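Local coordinates for protein alpha-L-rhamnosidase (Klebsiella oxytoca, PDB 4XHC) that hydrolyses terminal alpha-L-rhamnose residues from rhamnosides as a two-domain glycoside hydrolase of family 78, at residues F109-A114 / F187-T192. Numbering follows the deposited sequence.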
loop_
_atom_site.group_PDB
_atom_site.type_symbol
_atom_site.label_atom_id
_atom_site.label_comp_id
_atom_site.label_asym_id
_atom_site.label_seq_id
_atom_site.Cartn_x
_atom_site.Cartn_y
_atom_site.Cartn_z
ATOM N N PHE A 109 0.850 15.320 0.982
ATOM C CA PHE A 109 0.113 15.959 -0.123
ATOM C C PHE A 109 -1.390 16.058 0.131
ATOM O O PHE A 109 -1.941 15.325 0.942
ATOM C CB PHE A 109 0.385 15.256 -1.461
ATOM C CG PHE A 109 -0.130 13.848 -1.532
ATOM C CD1 PHE A 109 -1.471 13.597 -1.785
ATOM C CD2 PHE A 109 0.727 12.775 -1.355
ATOM C CE1 PHE A 109 -1.952 12.302 -1.844
ATOM C CE2 PHE A 109 0.257 11.479 -1.412
ATOM C CZ PHE A 109 -1.085 11.238 -1.654
ATOM N N LEU A 110 -2.033 16.996 -0.552
ATOM C CA LEU A 110 -3.482 17.140 -0.515
ATOM C C LEU A 110 -4.011 16.881 -1.905
ATOM O O LEU A 110 -3.392 17.280 -2.884
ATOM C CB LEU A 110 -3.903 18.561 -0.105
ATOM C CG LEU A 110 -3.460 19.182 1.223
ATOM C CD1 LEU A 110 -4.286 20.440 1.476
ATOM C CD2 LEU A 110 -3.602 18.219 2.388
ATOM N N CYS A 111 -5.170 16.241 -1.995
ATOM C CA CYS A 111 -5.838 16.084 -3.278
ATOM C C CYS A 111 -7.353 16.026 -3.122
ATOM O O CYS A 111 -7.859 15.753 -2.040
ATOM C CB CYS A 111 -5.311 14.844 -4.020
ATOM S SG CYS A 111 -5.665 13.253 -3.242
ATOM N N GLN A 112 -8.053 16.278 -4.227
ATOM C CA GLN A 112 -9.502 16.449 -4.224
ATOM C C GLN A 112 -10.151 16.050 -5.544
ATOM O O GLN A 112 -9.491 15.911 -6.567
ATOM C CB GLN A 112 -9.842 17.911 -3.930
ATOM C CG GLN A 112 -9.262 18.885 -4.937
ATOM C CD GLN A 112 -9.497 20.324 -4.552
ATOM O OE1 GLN A 112 -9.256 20.721 -3.419
ATOM N NE2 GLN A 112 -9.968 21.119 -5.501
ATOM N N SER A 113 -11.467 15.897 -5.500
ATOM C CA SER A 113 -12.254 15.444 -6.648
ATOM C C SER A 113 -12.538 16.584 -7.621
ATOM O O SER A 113 -12.538 17.745 -7.231
ATOM C CB SER A 113 -13.567 14.813 -6.147
ATOM O OG SER A 113 -14.637 14.982 -7.059
ATOM N N ALA A 114 -12.758 16.238 -8.889
ATOM C CA ALA A 114 -13.349 17.154 -9.891
ATOM C C ALA A 114 -14.356 16.391 -10.773
ATOM O O ALA A 114 -14.147 15.213 -11.087
ATOM C CB ALA A 114 -12.261 17.790 -10.751
ATOM N N PHE A 187 -15.424 10.913 -12.560
ATOM C CA PHE A 187 -14.652 11.959 -11.870
ATOM C C PHE A 187 -13.148 11.881 -12.106
ATOM O O PHE A 187 -12.617 10.854 -12.540
ATOM C CB PHE A 187 -14.969 11.988 -10.359
ATOM C CG PHE A 187 -14.258 10.930 -9.548
ATOM C CD1 PHE A 187 -14.826 9.667 -9.366
ATOM C CD2 PHE A 187 -13.034 11.207 -8.936
ATOM C CE1 PHE A 187 -14.179 8.692 -8.611
ATOM C CE2 PHE A 187 -12.380 10.235 -8.188
ATOM C CZ PHE A 187 -12.953 8.973 -8.024
ATOM N N ARG A 188 -12.485 12.997 -11.808
ATOM C CA ARG A 188 -11.048 13.146 -11.990
ATOM C C ARG A 188 -10.390 13.595 -10.694
ATOM O O ARG A 188 -11.039 14.162 -9.820
ATOM C CB ARG A 188 -10.768 14.161 -13.091
ATOM C CG ARG A 188 -11.201 13.686 -14.467
ATOM C CD ARG A 188 -11.262 14.825 -15.466
ATOM N NE ARG A 188 -12.164 15.897 -15.033
ATOM C CZ ARG A 188 -13.500 15.855 -15.085
ATOM N NH1 ARG A 188 -14.139 14.784 -15.543
ATOM N NH2 ARG A 188 -14.209 16.895 -14.664
ATOM N N LEU A 189 -9.096 13.343 -10.591
ATOM C CA LEU A 189 -8.332 13.652 -9.400
ATOM C C LEU A 189 -7.450 14.882 -9.634
ATOM O O LEU A 189 -6.934 15.088 -10.732
ATOM C CB LEU A 189 -7.478 12.446 -9.023
ATOM C CG LEU A 189 -6.935 12.477 -7.600
ATOM C CD1 LEU A 189 -8.054 12.340 -6.578
ATOM C CD2 LEU A 189 -5.904 11.385 -7.414
ATOM N N GLN A 190 -7.260 15.681 -8.589
ATOM C CA GLN A 190 -6.587 16.973 -8.697
ATOM C C GLN A 190 -5.759 17.229 -7.442
ATOM O O GLN A 190 -6.315 17.346 -6.359
ATOM C CB GLN A 190 -7.653 18.056 -8.871
ATOM C CG GLN A 190 -7.151 19.481 -8.995
ATOM C CD GLN A 190 -8.269 20.454 -9.368
ATOM O OE1 GLN A 190 -9.451 20.253 -9.039
ATOM N NE2 GLN A 190 -7.897 21.519 -10.055
ATOM N N PHE A 191 -4.438 17.310 -7.589
ATOM C CA PHE A 191 -3.545 17.578 -6.459
ATOM C C PHE A 191 -3.443 19.075 -6.230
ATOM O O PHE A 191 -3.362 19.834 -7.186
ATOM C CB PHE A 191 -2.163 17.015 -6.738
ATOM C CG PHE A 191 -2.130 15.520 -6.788
ATOM C CD1 PHE A 191 -2.452 14.847 -7.946
ATOM C CD2 PHE A 191 -1.805 14.787 -5.662
ATOM C CE1 PHE A 191 -2.438 13.468 -7.985
ATOM C CE2 PHE A 191 -1.783 13.407 -5.693
ATOM C CZ PHE A 191 -2.100 12.748 -6.858
ATOM N N THR A 192 -3.474 19.507 -4.973
ATOM C CA THR A 192 -3.386 20.943 -4.659
ATOM C C THR A 192 -2.112 21.320 -3.895
ATOM O O THR A 192 -1.782 22.500 -3.808
ATOM C CB THR A 192 -4.624 21.456 -3.875
ATOM O OG1 THR A 192 -4.614 20.946 -2.533
ATOM C CG2 THR A 192 -5.925 21.048 -4.567
#
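F109 holds CG between its backbone N and carbonyl carbon (chi1 66°), F191 sets CG anti to its carbonyl carbon (chi1 -67°), and on the side of the antiparallel sheet they share the rings meet as an offset edge-to-face pair. F191 turns its edge toward the face of F109, the planes standing 64° apart and the centroids 5.7 Å. The two strands illustrate how alternation along an antiparallel pair separates a largely apolar side from a mixed one: here they are the two central strands of a four-stranded antiparallel sheet in the N-terminal domain, far from the rhamnose pocket. Strand 163-166 continues the sheet beyond 109-114. On the apolar side, C111 sits opposite F191 in a non-hydrogen-bonded pair, its CB over one face of the phenyl ring, 3.9 Å from CD2, and its sulfur placed obliquely to the same ring. L189 adds a methyl beside that sulfur, while L156 and L158 of strand 153-158, part of the other sheet, cover F109 and C111, as expected of two sheets packed face to face.

The backbones are joined by the hydrogen-bonded pairs Q112 with Q190 and A114 with R188. The link from Q190 N to Q112 O is weak. T192 N reaches L110 O over 3.1 Å.

The other side is mixed and partly exposed: L110 and A114 share it with Q112, R188, Q190 and T192. Q112 and Q190 run side by side, their amide planes almost perpendicular; Q190 NE2 bonds weakly to Y85 O. R188 bends at chi3 and turns one face of its guanidinium to A114 O, which lies offset toward the rim, while NE makes a salt bridge to E88 OE1. T192 crosses Q112 at about a right angle, bringing its CG2 methyl 3.5 Å from Q112 OE1.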